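Local structure of cytochrome c (Pseudomonas aeruginosa, 6RTE) at residues G190-F195 with L204-N209; A261-Q266 with V289-E294. The protein acts as a dihydro-heme d1 dehydrogenase in heme d1 biosynthesis, joining a heme c-binding part to an eight-bladed beta-propeller. One frame throughout, in Å; residues are numbered along the deposited sequence.

Interaction 1 of 2, residues G190-F195 with L204-N209; sequences GRLVYF and LYDLYN
Arg191 reaches over Tyr208 to grip Asp206, and its side chain can be followed atom by atom. CB lies near CZ of the Tyr208 ring. CG sits over the centre of that ring in a CH-pi contact, 3.6 Å from the centroid. CD passes over the same face, nearest Tyr208 CD2. The chain is extended from CG to NE, with CG anti to the backbone N (chi1 170°), which carries the guanidinium past the ring to the carboxylate. There Arg191 NE donates to Asp206 OD1 at 2.9 Å. Arg191 NH2 donates to Asp206 OD2 at 2.8 Å, and this side-on salt bridge is nearly straight at both bonds. The carboxylate is tilted 41° from the guanidinium plane. Each of its oxygens takes a second donor from the opposite face: Tyr208 N on OD1, closing an Asx turn, and Asn209 ND2 on OD2. Four bonds thus fix the rotation of the carboxylate. Arg191 NH1 turns to Ser138 OG, and Asn209 ND2 also bonds Pro137 O, so the cluster ties in the chain before the propeller strands.

Beyond the salt bridge the backbones pair. Val193 and Tyr205 exchange two N-H...O bonds, and Leu207 N donates to Arg191 O at 2.9 Å. Leu204 CD1 lies over one face of the Tyr194 ring, whose OH bonds Ala249 O. On the other side of the sheet, Val193 CG1 packs 3.6 Å from Tyr205 CB. This is an antiparallel beta hairpin, strands 192-197 and 201-206, within one blade of the beta-propeller.

Interaction 2 of 2, residues A261-Q266 with V289-E294; sequences ADAQGQ and VHELWE
Ala261 presents its carbonyl O to the edge of the Trp293 indole, 3.2 Å from CZ2 and in the ring plane. This opens a contact between the loop that joins two four-stranded propeller sheets and the start of strand 291-296 in the second of them. The same Ala261 O accepts a hydrogen bond from Arg307.

Asp262 begins a type I beta turn that runs to Gly265. Its CG stands between the backbone N and the carbonyl carbon (chi1 70°), which turns the carboxylate back over the turn. Asp262 OD1 accepts from Gln266 N at 2.9 Å and more weakly from Gln264 N. OD2 takes a bond from a water, and His290 N donates to the same water. The water therefore links the two segments through Asp262. Asp262 CB rests 3.7 Å from Val289 CB.

Ala263 makes the direct hydrogen bond of the contact. Its N donates to Glu291 OE2 at 2.7 Å, on the syn side and 27° out of the carboxylate plane. Ala263 CB touches the same oxygen.

Past the turn, Gln266 brings the chain back, and its carbonyl O lies 3.6 Å from Val289 CG1. That O also accepts from Asp262 N and closes the loop on itself.

Glu291 is held at both oxygens. OE1 forms a salt bridge with Arg307, which may favour the charged form of the glutamate. Glu291 OE1 also accepts from Trp293 NE1 at 2.9 Å, in the indole plane and nearly along its own C-O axis.

How the interactions relate
Both interactions belong to the eight-bladed beta-propeller but sit in different sheets. Interaction 1 comes first along the chain and closes before interaction 2 opens. Their centres are 33 Å apart, and their nearest atoms about 19 Å, so they do not touch. Interaction 1 joins neighbouring strands of the sheet that runs from 180-181 to 211-217. The sheet 221-227 to 254-259 follows it in sequence. Interaction 2 then fastens the loop leaving that sheet to strand 291-296 of the next one. One contact thus holds strands together inside a blade, while the other fixes a connection between successive blades. Interaction 1 is buried, and interaction 2 only partly so.

Interaction 1 of 2, residues G190-F195 with L204-N209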
ATOM      1  N   GLY A 190     -10.477  13.298  -7.838  1.00 25.68           N
ATOM      2  CA  GLY A 190      -9.173  13.000  -8.379  1.00 24.61           C
ATOM      3  C   GLY A 190      -8.173  14.128  -8.315  1.00 25.08           C
ATOM      4  O   GLY A 190      -7.073  13.983  -8.852  1.00 25.41           O
ATOM      5  N   ARG A 191      -8.515  15.250  -7.694  1.00 25.14           N
ATOM      6  CA  ARG A 191      -7.593  16.376  -7.637  1.00 26.93           C
ATOM      7  C   ARG A 191      -6.504  16.176  -6.589  1.00 24.82           C
ATOM      8  O   ARG A 191      -5.354  16.607  -6.792  1.00 26.01           O
ATOM      9  CB  ARG A 191      -8.348  17.670  -7.335  1.00 27.57           C
ATOM     10  CG  ARG A 191      -7.403  18.827  -7.029  1.00 28.93           C
ATOM     11  CD  ARG A 191      -8.134  20.119  -6.739  1.00 29.73           C
ATOM     12  NE  ARG A 191      -7.208  21.125  -6.219  1.00 28.69           N
ATOM     13  CZ  ARG A 191      -7.578  22.322  -5.782  1.00 27.13           C
ATOM     14  NH1 ARG A 191      -8.858  22.693  -5.831  1.00 28.21           N
ATOM     15  NH2 ARG A 191      -6.662  23.153  -5.321  1.00 24.74           N
ATOM     16  N   LEU A 192      -6.846  15.565  -5.451  1.00 22.48           N
ATOM     17  CA  LEU A 192      -5.919  15.421  -4.337  1.00 22.31           C
ATOM     18  C   LEU A 192      -5.464  13.970  -4.189  1.00 24.72           C
ATOM     19  O   LEU A 192      -6.226  13.029  -4.443  1.00 25.88           O
ATOM     20  CB  LEU A 192      -6.562  15.896  -3.033  1.00 22.62           C
ATOM     21  CG  LEU A 192      -7.146  17.315  -3.032  1.00 23.80           C
ATOM     22  CD1 LEU A 192      -7.918  17.549  -1.743  1.00 24.45           C
ATOM     23  CD2 LEU A 192      -6.064  18.383  -3.218  1.00 25.00           C
ATOM     24  N   VAL A 193      -4.219  13.791  -3.758  1.00 25.04           N
ATOM     25  CA  VAL A 193      -3.651  12.457  -3.556  1.00 26.66           C
ATOM     26  C   VAL A 193      -3.008  12.407  -2.175  1.00 25.17           C
ATOM     27  O   VAL A 193      -2.377  13.376  -1.725  1.00 25.17           O
ATOM     28  CB  VAL A 193      -2.671  12.068  -4.684  1.00 30.97           C
ATOM     29  CG1 VAL A 193      -1.595  13.087  -4.867  1.00 33.92           C
ATOM     30  CG2 VAL A 193      -2.066  10.684  -4.436  1.00 31.10           C
ATOM     31  N   TYR A 194      -3.216  11.287  -1.492  1.00 23.30           N
ATOM     32  CA  TYR A 194      -2.830  11.087  -0.098  1.00 21.83           C
ATOM     33  C   TYR A 194      -1.850   9.926  -0.027  1.00 21.68           C
ATOM     34  O   TYR A 194      -2.147   8.835  -0.520  1.00 22.87           O
ATOM     35  CB  TYR A 194      -4.066  10.804   0.774  1.00 20.88           C
ATOM     36  CG  TYR A 194      -5.113  11.892   0.738  1.00 20.91           C
ATOM     37  CD1 TYR A 194      -5.988  12.018  -0.347  1.00 21.70           C
ATOM     38  CD2 TYR A 194      -5.225  12.805   1.772  1.00 20.55           C
ATOM     39  CE1 TYR A 194      -6.942  13.032  -0.388  1.00 21.61           C
ATOM     40  CE2 TYR A 194      -6.180  13.826   1.738  1.00 20.31           C
ATOM     41  CZ  TYR A 194      -7.029  13.936   0.660  1.00 20.55           C
ATOM     42  OH  TYR A 194      -7.972  14.957   0.639  1.00 21.11           O
ATOM     43  N   PHE A 195      -0.683  10.176   0.563  1.00 22.23           N
ATOM     44  CA  PHE A 195       0.366   9.189   0.715  1.00 24.03           C
ATOM     45  C   PHE A 195       0.545   8.848   2.193  1.00 25.30           C
ATOM     46  O   PHE A 195       0.449   9.724   3.056  1.00 24.95           O
ATOM     47  CB  PHE A 195       1.706   9.712   0.171  1.00 25.72           C
ATOM     48  CG  PHE A 195       1.677  10.109  -1.280  1.00 25.25           C
ATOM     49  CD1 PHE A 195       1.925   9.170  -2.275  1.00 25.93           C
ATOM     50  CD2 PHE A 195       1.444  11.429  -1.645  1.00 25.41           C
ATOM     51  CE1 PHE A 195       1.927   9.543  -3.629  1.00 26.72           C
ATOM     52  CE2 PHE A 195       1.447  11.813  -2.993  1.00 26.35           C
ATOM     53  CZ  PHE A 195       1.687  10.868  -3.983  1.00 27.00           C
ATOM     54  N   LEU A 204      -0.436  15.193   1.864  1.00 22.65           N
ATOM     55  CA  LEU A 204      -1.506  15.616   0.965  1.00 22.03           C
ATOM     56  C   LEU A 204      -0.897  16.435  -0.162  1.00 22.00           C
ATOM     57  O   LEU A 204      -0.217  17.434   0.090  1.00 22.64           O
ATOM     58  CB  LEU A 204      -2.556  16.429   1.721  1.00 22.84           C
ATOM     59  CG  LEU A 204      -3.657  17.108   0.895  1.00 23.73           C
ATOM     60  CD1 LEU A 204      -4.376  16.117  -0.012  1.00 23.22           C
ATOM     61  CD2 LEU A 204      -4.631  17.809   1.841  1.00 24.32           C
ATOM     62  N   TYR A 205      -1.156  16.023  -1.407  1.00 21.93           N
ATOM     63  CA  TYR A 205      -0.579  16.644  -2.590  1.00 23.46           C
ATOM     64  C   TYR A 205      -1.697  17.085  -3.518  1.00 24.34           C
ATOM     65  O   TYR A 205      -2.606  16.304  -3.811  1.00 22.90           O
ATOM     66  CB  TYR A 205       0.354  15.664  -3.308  1.00 23.79           C
ATOM     67  CG  TYR A 205       1.157  16.259  -4.437  1.00 25.33           C
ATOM     68  CD1 TYR A 205       2.353  16.912  -4.187  1.00 26.60           C
ATOM     69  CD2 TYR A 205       0.736  16.140  -5.753  1.00 25.00           C
ATOM     70  CE1 TYR A 205       3.109  17.444  -5.219  1.00 27.43           C
ATOM     71  CE2 TYR A 205       1.488  16.677  -6.795  1.00 25.32           C
ATOM     72  CZ  TYR A 205       2.669  17.323  -6.513  1.00 26.74           C
ATOM     73  OH  TYR A 205       3.417  17.845  -7.518  1.00 27.66           O
ATOM     74  N   ASP A 206      -1.619  18.328  -3.985  1.00 26.57           N
ATOM     75  CA  ASP A 206      -2.608  18.914  -4.881  1.00 26.47           C
ATOM     76  C   ASP A 206      -2.119  18.747  -6.314  1.00 26.86           C
ATOM     77  O   ASP A 206      -1.184  19.428  -6.741  1.00 27.18           O
ATOM     78  CB  ASP A 206      -2.818  20.386  -4.543  1.00 28.05           C
ATOM     79  CG  ASP A 206      -3.801  21.074  -5.487  1.00 28.28           C
ATOM     80  OD1 ASP A 206      -4.394  20.402  -6.359  1.00 27.62           O
ATOM     81  OD2 ASP A 206      -3.963  22.301  -5.348  1.00 28.62           O
ATOM     82  N   LEU A 207      -2.747  17.831  -7.059  1.00 26.31           N
ATOM     83  CA  LEU A 207      -2.296  17.568  -8.424  1.00 27.47           C
ATOM     84  C   LEU A 207      -2.498  18.772  -9.326  1.00 26.69           C
ATOM     85  O   LEU A 207      -1.696  18.993 -10.248  1.00 28.59           O
ATOM     86  CB  LEU A 207      -3.022  16.352  -8.999  1.00 28.58           C
ATOM     87  CG  LEU A 207      -2.631  14.992  -8.412  1.00 27.69           C
ATOM     88  CD1 LEU A 207      -3.658  13.927  -8.789  1.00 27.44           C
ATOM     89  CD2 LEU A 207      -1.235  14.590  -8.876  1.00 28.44           C
ATOM     90  N   TYR A 208      -3.548  19.568  -9.094  1.00 25.58           N
ATOM     91  CA  TYR A 208      -3.789  20.711  -9.968  1.00 26.27           C
ATOM     92  C   TYR A 208      -2.681  21.755  -9.853  1.00 26.53           C
ATOM     93  O   TYR A 208      -2.290  22.366 -10.854  1.00 28.18           O
ATOM     94  CB  TYR A 208      -5.132  21.378  -9.663  1.00 27.13           C
ATOM     95  CG  TYR A 208      -6.347  20.597 -10.088  1.00 29.20           C
ATOM     96  CD1 TYR A 208      -6.236  19.312 -10.592  1.00 29.35           C
ATOM     97  CD2 TYR A 208      -7.615  21.153  -9.972  1.00 33.28           C
ATOM     98  CE1 TYR A 208      -7.350  18.587 -10.954  1.00 32.55           C
ATOM     99  CE2 TYR A 208      -8.739  20.440 -10.341  1.00 35.96           C
ATOM    100  CZ  TYR A 208      -8.600  19.158 -10.835  1.00 36.77           C
ATOM    101  OH  TYR A 208      -9.705  18.438 -11.205  1.00 39.72           O
ATOM    102  N   ASN A 209      -2.188  21.997  -8.651  1.00 26.70           N
ATOM    103  CA  ASN A 209      -1.148  23.005  -8.459  1.00 29.08           C
ATOM    104  C   ASN A 209       0.238  22.406  -8.300  1.00 30.50           C
ATOM    105  O   ASN A 209       1.208  23.157  -8.170  1.00 31.38           O
ATOM    106  CB  ASN A 209      -1.489  23.878  -7.253  1.00 29.57           C
ATOM    107  CG  ASN A 209      -2.635  24.844  -7.552  1.00 30.22           C
ATOM    108  OD1 ASN A 209      -2.441  25.865  -8.194  1.00 31.33           O
ATOM    109  ND2 ASN A 209      -3.835  24.495  -7.104  1.00 29.46           N
TER

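Interaction 2 of 2, residues A261-Q266 with V289-E294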
ATOM      1  N   ALA A 261      -8.878  -1.652  20.013  1.00 29.82           N
ATOM      2  CA  ALA A 261      -9.016  -2.620  21.091  1.00 30.94           C
ATOM      3  C   ALA A 261     -10.345  -3.333  20.902  1.00 32.92           C
ATOM      4  O   ALA A 261     -11.324  -2.721  20.460  1.00 31.73           O
ATOM      5  CB  ALA A 261      -8.943  -1.933  22.462  1.00 30.28           C
ATOM      6  N   ASP A 262     -10.383  -4.626  21.228  1.00 34.76           N
ATOM      7  CA  ASP A 262     -11.647  -5.333  21.083  1.00 35.40           C
ATOM      8  C   ASP A 262     -12.586  -4.936  22.221  1.00 35.19           C
ATOM      9  O   ASP A 262     -12.246  -4.129  23.099  1.00 33.71           O
ATOM     10  CB  ASP A 262     -11.425  -6.846  21.010  1.00 35.09           C
ATOM     11  CG  ASP A 262     -10.971  -7.454  22.325  1.00 34.54           C
ATOM     12  OD1 ASP A 262     -10.972  -6.762  23.361  1.00 33.52           O
ATOM     13  OD2 ASP A 262     -10.607  -8.645  22.312  1.00 34.71           O
ATOM     14  N   ALA A 263     -13.785  -5.523  22.212  1.00 37.01           N
ATOM     15  CA  ALA A 263     -14.795  -5.175  23.201  1.00 40.01           C
ATOM     16  C   ALA A 263     -14.366  -5.561  24.609  1.00 40.35           C
ATOM     17  O   ALA A 263     -14.874  -4.986  25.578  1.00 41.31           O
ATOM     18  CB  ALA A 263     -16.126  -5.855  22.859  1.00 42.92           C
ATOM     19  N   GLN A 264     -13.459  -6.527  24.745  0.53 40.52           N
ATOM     20  CA  GLN A 264     -12.925  -6.916  26.043  0.53 40.72           C
ATOM     21  C   GLN A 264     -11.740  -6.059  26.477  0.53 39.73           C
ATOM     22  O   GLN A 264     -11.181  -6.301  27.551  0.53 40.39           O
ATOM     23  CB  GLN A 264     -12.500  -8.388  26.025  0.53 42.61           C
ATOM     24  CG  GLN A 264     -13.640  -9.368  25.775  0.53 43.90           C
ATOM     25  CD  GLN A 264     -13.223 -10.822  25.958  0.53 43.72           C
ATOM     26  OE1 GLN A 264     -12.320 -11.317  25.277  0.53 40.37           O
ATOM     27  NE2 GLN A 264     -13.879 -11.510  26.883  0.53 45.63           N
ATOM     28  N   GLY A 265     -11.339  -5.077  25.668  1.00 37.64           N
ATOM     29  CA  GLY A 265     -10.233  -4.204  26.010  1.00 36.53           C
ATOM     30  C   GLY A 265      -8.853  -4.634  25.543  1.00 36.14           C
ATOM     31  O   GLY A 265      -7.881  -3.933  25.844  1.00 37.63           O
ATOM     32  N   GLN A 266      -8.724  -5.744  24.814  1.00 34.44           N
ATOM     33  CA  GLN A 266      -7.408  -6.215  24.379  1.00 33.21           C
ATOM     34  C   GLN A 266      -6.895  -5.374  23.207  1.00 28.68           C
ATOM     35  O   GLN A 266      -7.585  -5.216  22.200  1.00 28.84           O
ATOM     36  CB  GLN A 266      -7.462  -7.687  23.976  1.00 37.18           C
ATOM     37  CG  GLN A 266      -6.072  -8.339  23.875  1.00 43.95           C
ATOM     38  CD  GLN A 266      -6.111  -9.858  23.751  1.00 52.05           C
ATOM     39  OE1 GLN A 266      -6.989 -10.529  24.306  1.00 55.89           O
ATOM     40  NE2 GLN A 266      -5.146 -10.408  23.024  1.00 53.85           N
ATOM     41  N   VAL A 289      -7.014  -9.247  17.325  1.00 29.83           N
ATOM     42  CA  VAL A 289      -8.237  -9.577  18.040  1.00 30.24           C
ATOM     43  C   VAL A 289      -9.227 -10.194  17.057  1.00 28.98           C
ATOM     44  O   VAL A 289      -9.099 -10.064  15.838  1.00 29.18           O
ATOM     45  CB  VAL A 289      -8.854  -8.337  18.727  1.00 29.90           C
ATOM     46  CG1 VAL A 289      -7.959  -7.882  19.884  1.00 31.06           C
ATOM     47  CG2 VAL A 289      -9.055  -7.214  17.726  1.00 28.62           C
ATOM     48  N   HIS A 290     -10.233 -10.862  17.614  1.00 29.74           N
ATOM     49  CA  HIS A 290     -11.266 -11.511  16.809  1.00 31.57           C
ATOM     50  C   HIS A 290     -12.418 -10.574  16.494  1.00 30.64           C
ATOM     51  O   HIS A 290     -13.581 -10.920  16.701  1.00 31.11           O
ATOM     52  CB  HIS A 290     -11.776 -12.748  17.537  1.00 37.58           C
ATOM     53  CG  HIS A 290     -10.723 -13.772  17.766  1.00 46.06           C
ATOM     54  ND1 HIS A 290     -10.607 -14.900  16.989  1.00 48.14           N
ATOM     55  CD2 HIS A 290      -9.717 -13.830  18.671  1.00 47.24           C
ATOM     56  CE1 HIS A 290      -9.590 -15.626  17.420  1.00 48.64           C
ATOM     57  NE2 HIS A 290      -9.031 -14.995  18.437  1.00 48.09           N
ATOM     58  N   GLU A 291     -12.087  -9.385  15.979  1.00 29.94           N
ATOM     59  CA  GLU A 291     -13.074  -8.391  15.589  1.00 31.32           C
ATOM     60  C   GLU A 291     -12.665  -7.768  14.268  1.00 30.14           C
ATOM     61  O   GLU A 291     -11.478  -7.642  13.960  1.00 30.57           O
ATOM     62  CB  GLU A 291     -13.209  -7.259  16.617  1.00 34.14           C
ATOM     63  CG  GLU A 291     -14.163  -7.534  17.741  1.00 37.48           C
ATOM     64  CD  GLU A 291     -14.220  -6.405  18.750  1.00 34.26           C
ATOM     65  OE1 GLU A 291     -13.846  -5.248  18.413  1.00 30.22           O
ATOM     66  OE2 GLU A 291     -14.645  -6.688  19.881  1.00 35.82           O
ATOM     67  N   LEU A 292     -13.660  -7.373  13.493  1.00 30.08           N
ATOM     68  CA  LEU A 292     -13.452  -6.411  12.420  1.00 32.33           C
ATOM     69  C   LEU A 292     -14.459  -5.289  12.627  1.00 28.56           C
ATOM     70  O   LEU A 292     -15.512  -5.481  13.246  1.00 29.82           O
ATOM     71  CB  LEU A 292     -13.579  -7.034  11.034  1.00 37.49           C
ATOM     72  CG  LEU A 292     -14.932  -7.490  10.508  1.00 43.14           C
ATOM     73  CD1 LEU A 292     -15.621  -6.362   9.774  1.00 44.27           C
ATOM     74  CD2 LEU A 292     -14.753  -8.688   9.591  1.00 45.83           C
ATOM     75  N   TRP A 293     -14.096  -4.110  12.139  1.00 26.23           N
ATOM     76  CA  TRP A 293     -14.840  -2.885  12.422  1.00 25.39           C
ATOM     77  C   TRP A 293     -15.380  -2.296  11.127  1.00 25.57           C
ATOM     78  O   TRP A 293     -14.712  -2.342  10.082  1.00 23.51           O
ATOM     79  CB  TRP A 293     -13.948  -1.853  13.104  1.00 26.26           C
ATOM     80  CG  TRP A 293     -13.572  -2.124  14.535  1.00 28.64           C
ATOM     81  CD1 TRP A 293     -13.893  -3.220  15.301  1.00 30.99           C
ATOM     82  CD2 TRP A 293     -12.799  -1.262  15.377  1.00 29.55           C
ATOM     83  NE1 TRP A 293     -13.365  -3.082  16.557  1.00 31.48           N
ATOM     84  CE2 TRP A 293     -12.693  -1.890  16.635  1.00 30.10           C
ATOM     85  CE3 TRP A 293     -12.191  -0.014  15.188  1.00 29.92           C
ATOM     86  CZ2 TRP A 293     -12.004  -1.312  17.701  1.00 30.03           C
ATOM     87  CZ3 TRP A 293     -11.504   0.560  16.250  1.00 29.78           C
ATOM     88  CH2 TRP A 293     -11.414  -0.087  17.486  1.00 29.94           C
ATOM     89  N   GLU A 294     -16.593  -1.755  11.196  1.00 26.41           N
ATOM     90  CA  GLU A 294     -17.094  -0.811  10.206  1.00 27.09           C
ATOM     91  C   GLU A 294     -17.330   0.512  10.923  1.00 26.55           C
ATOM     92  O   GLU A 294     -17.914   0.532  12.014  1.00 30.15           O
ATOM     93  CB  GLU A 294     -18.383  -1.309   9.545  1.00 27.78           C
ATOM     94  CG  GLU A 294     -18.875  -0.427   8.411  1.00 28.56           C
ATOM     95  CD  GLU A 294     -20.086  -0.996   7.690  1.00 30.74           C
ATOM     96  OE1 GLU A 294     -20.736  -1.923   8.230  1.00 32.41           O
ATOM     97  OE2 GLU A 294     -20.389  -0.518   6.576  1.00 31.28           O
TER
HETATM   98  O   HOH W   1     -11.241 -10.520  20.436  1.00 51.79           O